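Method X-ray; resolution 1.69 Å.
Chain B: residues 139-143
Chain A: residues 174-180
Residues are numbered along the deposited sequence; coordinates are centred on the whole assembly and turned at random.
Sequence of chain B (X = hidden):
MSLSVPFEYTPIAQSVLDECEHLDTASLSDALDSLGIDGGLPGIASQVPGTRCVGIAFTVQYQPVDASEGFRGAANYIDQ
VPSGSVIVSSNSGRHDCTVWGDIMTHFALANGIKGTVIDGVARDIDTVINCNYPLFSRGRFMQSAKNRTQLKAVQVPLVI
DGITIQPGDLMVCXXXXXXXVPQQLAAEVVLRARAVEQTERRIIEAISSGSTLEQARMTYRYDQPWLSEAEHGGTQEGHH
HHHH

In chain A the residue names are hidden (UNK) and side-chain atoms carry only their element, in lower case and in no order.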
ATOM      1  N   GLY B 139       5.072   6.633  -4.602  1.00 11.90           N
ATOM      2  CA  GLY B 139       3.626   6.689  -4.456  1.00 11.37           C
ATOM      3  C   GLY B 139       2.934   7.230  -5.687  1.00 10.98           C
ATOM      4  O   GLY B 139       3.517   7.320  -6.784  1.00 11.53           O
ATOM      5  N   ARG B 140       1.691   7.622  -5.464  1.00 10.57           N
ATOM      6  CA  ARG B 140       0.741   7.934  -6.509  1.00 11.11           C
ATOM      7  C   ARG B 140       0.129   9.293  -6.236  1.00 10.06           C
ATOM      8  O   ARG B 140      -0.272   9.606  -5.104  1.00 10.66           O
ATOM      9  CB  ARG B 140      -0.373   6.875  -6.506  1.00 11.56           C
ATOM     10  CG  ARG B 140       0.104   5.420  -6.502  1.00 11.96           C
ATOM     11  CD  ARG B 140      -1.055   4.472  -6.162  1.00 12.35           C
ATOM     12  NE  ARG B 140      -0.770   3.101  -6.613  1.00 10.79           N
ATOM     13  CZ  ARG B 140      -1.698   2.157  -6.763  1.00 13.03           C
ATOM     14  NH1 ARG B 140      -2.956   2.392  -6.431  1.00  9.98           N
ATOM     15  NH2 ARG B 140      -1.352   0.969  -7.218  1.00 10.50           N
ATOM     16  N   PHE B 141       0.040  10.106  -7.279  1.00  9.85           N
ATOM     17  CA  PHE B 141      -0.531  11.447  -7.149  1.00  9.77           C
ATOM     18  C   PHE B 141      -1.015  11.874  -8.532  1.00  9.95           C
ATOM     19  O   PHE B 141      -0.927  11.089  -9.493  1.00  9.74           O
ATOM     20  CB  PHE B 141       0.551  12.397  -6.628  1.00 10.46           C
ATOM     21  CG  PHE B 141       0.011  13.669  -6.042  1.00 12.12           C
ATOM     22  CD1 PHE B 141       0.654  14.878  -6.299  1.00 11.42           C
ATOM     23  CD2 PHE B 141      -1.114  13.670  -5.227  1.00 11.39           C
ATOM     24  CE1 PHE B 141       0.177  16.065  -5.759  1.00 12.04           C
ATOM     25  CE2 PHE B 141      -1.604  14.875  -4.669  1.00 12.73           C
ATOM     26  CZ  PHE B 141      -0.965  16.063  -4.938  1.00 12.72           C
HETATM   27  N   MSE B 142      -1.520  13.106  -8.675  1.00 11.05           N
HETATM   28  CA  MSE B 142      -2.021  13.532  -9.997  1.00 11.29           C
HETATM   29  C   MSE B 142      -1.605  14.918 -10.462  1.00 10.35           C
HETATM   30  O   MSE B 142      -1.901  15.263 -11.598  1.00 11.09           O
HETATM   31  CB  MSE B 142      -3.559  13.419 -10.077  1.00 13.18           C
HETATM   32  CG  MSE B 142      -4.336  14.611  -9.522  1.00  9.46           C
HETATM   33 SE   MSE B 142      -3.900  15.052  -7.665  1.00 16.10          SE
HETATM   34  CE  MSE B 142      -4.651  13.430  -6.846  1.00  9.90           C
ATOM     35  N   GLN B 143      -0.916  15.695  -9.623  1.00  8.99           N
ATOM     36  CA  GLN B 143      -0.538  17.047 -10.047  1.00  9.08           C
ATOM     37  C   GLN B 143       0.629  16.960 -11.016  1.00  8.71           C
ATOM     38  O   GLN B 143       1.605  16.228 -10.799  1.00  8.78           O
ATOM     39  CB  GLN B 143      -0.212  17.958  -8.867  1.00  9.18           C
ATOM     40  CG  GLN B 143      -1.445  18.353  -8.078  1.00 11.82           C
ATOM     41  CD  GLN B 143      -1.200  19.262  -6.880  1.00  9.43           C
ATOM     42  OE1 GLN B 143      -2.158  19.676  -6.219  1.00 11.30           O
ATOM     43  NE2 GLN B 143       0.074  19.560  -6.575  1.00 11.12           N
TER
ATOM     44  N   UNK A 174      -9.676   8.707  -7.875  1.00  7.32           N
ATOM     45  CA  UNK A 174      -9.386   7.478  -8.614  1.00  8.70           C
ATOM     46  C   UNK A 174      -8.095   6.848  -8.124  1.00  9.19           C
ATOM     47  O   UNK A 174      -7.622   7.181  -7.030  1.00  8.50           O
ATOM     48  c   UNK A 174      -9.394   7.705 -10.137  1.00  9.10           C
ATOM     49  o   UNK A 174      -7.351   8.996  -9.911  1.00  9.94           O
ATOM     50  c   UNK A 174      -8.342   8.687 -10.632  1.00 12.44           C
ATOM     51  o   UNK A 174      -8.504   9.143 -11.794  1.00 11.21           O
ATOM     52  N   UNK A 175      -7.477   5.978  -8.930  1.00  8.16           N
ATOM     53  CA  UNK A 175      -6.271   5.291  -8.488  1.00  8.32           C
ATOM     54  C   UNK A 175      -5.101   6.214  -8.162  1.00  8.93           C
ATOM     55  O   UNK A 175      -4.190   5.854  -7.399  1.00  9.08           O
ATOM     56  N   UNK A 176      -5.143   7.398  -8.750  1.00  8.63           N
ATOM     57  CA  UNK A 176      -4.068   8.384  -8.576  1.00  9.44           C
ATOM     58  C   UNK A 176      -4.305   9.275  -7.355  1.00 10.21           C
ATOM     59  O   UNK A 176      -3.432  10.086  -6.971  1.00 11.86           O
ATOM     60  c   UNK A 176      -3.954   9.237  -9.831  1.00 10.03           C
ATOM     61  o   UNK A 176      -3.597   8.440 -10.948  1.00 11.04           O
ATOM     62  N   UNK A 177      -5.472   9.132  -6.741  1.00  8.82           N
ATOM     63  CA  UNK A 177      -5.787   9.893  -5.531  1.00  8.54           C
ATOM     64  C   UNK A 177      -7.006  10.793  -5.672  1.00  8.42           C
ATOM     65  O   UNK A 177      -7.887  10.527  -6.487  1.00  7.99           O
ATOM     66  N   UNK A 178      -7.053  11.850  -4.845  1.00  7.29           N
ATOM     67  CA  UNK A 178      -8.216  12.724  -4.694  1.00  7.13           C
ATOM     68  C   UNK A 178      -7.927  14.172  -5.062  1.00  7.84           C
ATOM     69  O   UNK A 178      -6.912  14.745  -4.624  1.00  8.40           O
ATOM     70  s   UNK A 178      -9.094  11.045  -2.675  1.00 13.16           S
ATOM     71  c   UNK A 178      -8.703  12.742  -3.253  1.00  7.08           C
ATOM     72  N   UNK A 179      -8.869  14.755  -5.805  1.00  8.05           N
ATOM     73  CA  UNK A 179      -8.785  16.161  -6.233  1.00  7.17           C
ATOM     74  C   UNK A 179     -10.004  16.939  -5.721  1.00  7.20           C
ATOM     75  O   UNK A 179     -11.156  16.436  -5.807  1.00  8.04           O
ATOM     76  c   UNK A 179      -7.539  15.499  -8.329  1.00  5.65           C
ATOM     77  c   UNK A 179      -8.642  17.741  -8.184  1.00  7.79           C
ATOM     78  c   UNK A 179      -8.722  16.273  -7.778  1.00  7.34           C
ATOM     79  N   UNK A 180      -9.751  18.143  -5.177  1.00  5.43           N
ATOM     80  CA  UNK A 180     -10.802  19.059  -4.696  1.00  6.57           C
ATOM     81  C   UNK A 180     -10.987  20.160  -5.734  1.00  7.37           C
ATOM     82  O   UNK A 180     -10.026  20.869  -6.046  1.00  8.82           O
ATOM     83  c   UNK A 180     -11.564  20.604  -2.809  1.00 10.75           C
ATOM     84  c   UNK A 180     -10.089  18.652  -2.297  1.00 13.74           C
ATOM     85  c   UNK A 180     -10.421  19.719  -3.325  1.00  6.07           C
TER

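Position 174 carries two side-chain carbons, the second bearing two oxygens. That is a short carboxylate, and the position is aspartate. No atom of its side chain comes within contact distance of chain B. Asp174(A) instead shapes its own loop. It opens a type I beta turn that closes at position 177. Its OD1 accepts a hydrogen bond from the backbone N of position 176 at 3.0 Å, which ties the turn to the side chain at its start.

Position 175 has no side-chain atoms, so it is glycine. Its backbone still meets chain B. The O of Gly175(A) lies 3.6 Å from CD of Arg140(B), and the guanidinium sits obliquely to this carbonyl. An ideal CB here would stand 4.7 Å from NH1 of Arg140(B), so the chain B stretch leaves room for one. The absence of side-chain atoms, not a clash, identifies the residue.

Position 176 has one carbon followed by one oxygen. Serine fits. The sulfur of a cysteine would appear as a different element, and threonine would need another carbon. Ser176(A) has an m rotamer. Its backbone O is 3.2 Å from CA of Phe141(B) and 3.6 Å from CE of Met142(B). The same O is 3.5 Å from N of Phe141(B), but the angle is poor and no hydrogen bond forms. CB of Ser176(A) is 4.2 Å from CB of Met142(B).

Position 177 again has no side-chain atoms and is glycine. Here the geometry agrees strongly. Phi and psi are 120° and -156°, and a CB would be jammed against the carbonyl O of the preceding residue. It would also point toward chain B, with its ideal position a tight 3.2 Å from CE of Met142(B). Backbone hydrogen bonds join Gly177(A) to Asp174(A) in both directions: N to O of Asp174(A), and O from N of Asp174(A), each 2.9 Å.

Position 178 has one carbon and one sulfur, which is cysteine. The CA-to-CB bond points away from chain B. The backbone makes the contact: O of Cys178(A) is 3.4 Å from CE of Met142(B).

Position 179 has three carbons, one carrying the other two. This beta-branched pattern is valine, with a t rotamer. CG2 of Val179(A) packs 3.5 Å from CG of Met142(B), an apolar contact between side chains.

Position 180 shows the same three-carbon branch and is also valine. The side chain of Val180(A) is out of reach of chain B. It continues the strand that begins at Gly177(A).

The contact buries 288 Å² in all and has no hydrogen bond across it. Packing does the work. Met142(B), a selenomethionine, has the largest covered area. Its CA-to-CB bond points toward chain A, and its side chain makes contacts from Ser176(A) to Val179(A). The bare backbone of Gly177(A) leaves space for its CE. Arg140(B) adds a smaller contact over Gly175(A), while Phe141(B) turns its CA-to-CB bond away and meets Ser176(A) through its backbone.

Chain A, residues 174-180: DGSGCVV
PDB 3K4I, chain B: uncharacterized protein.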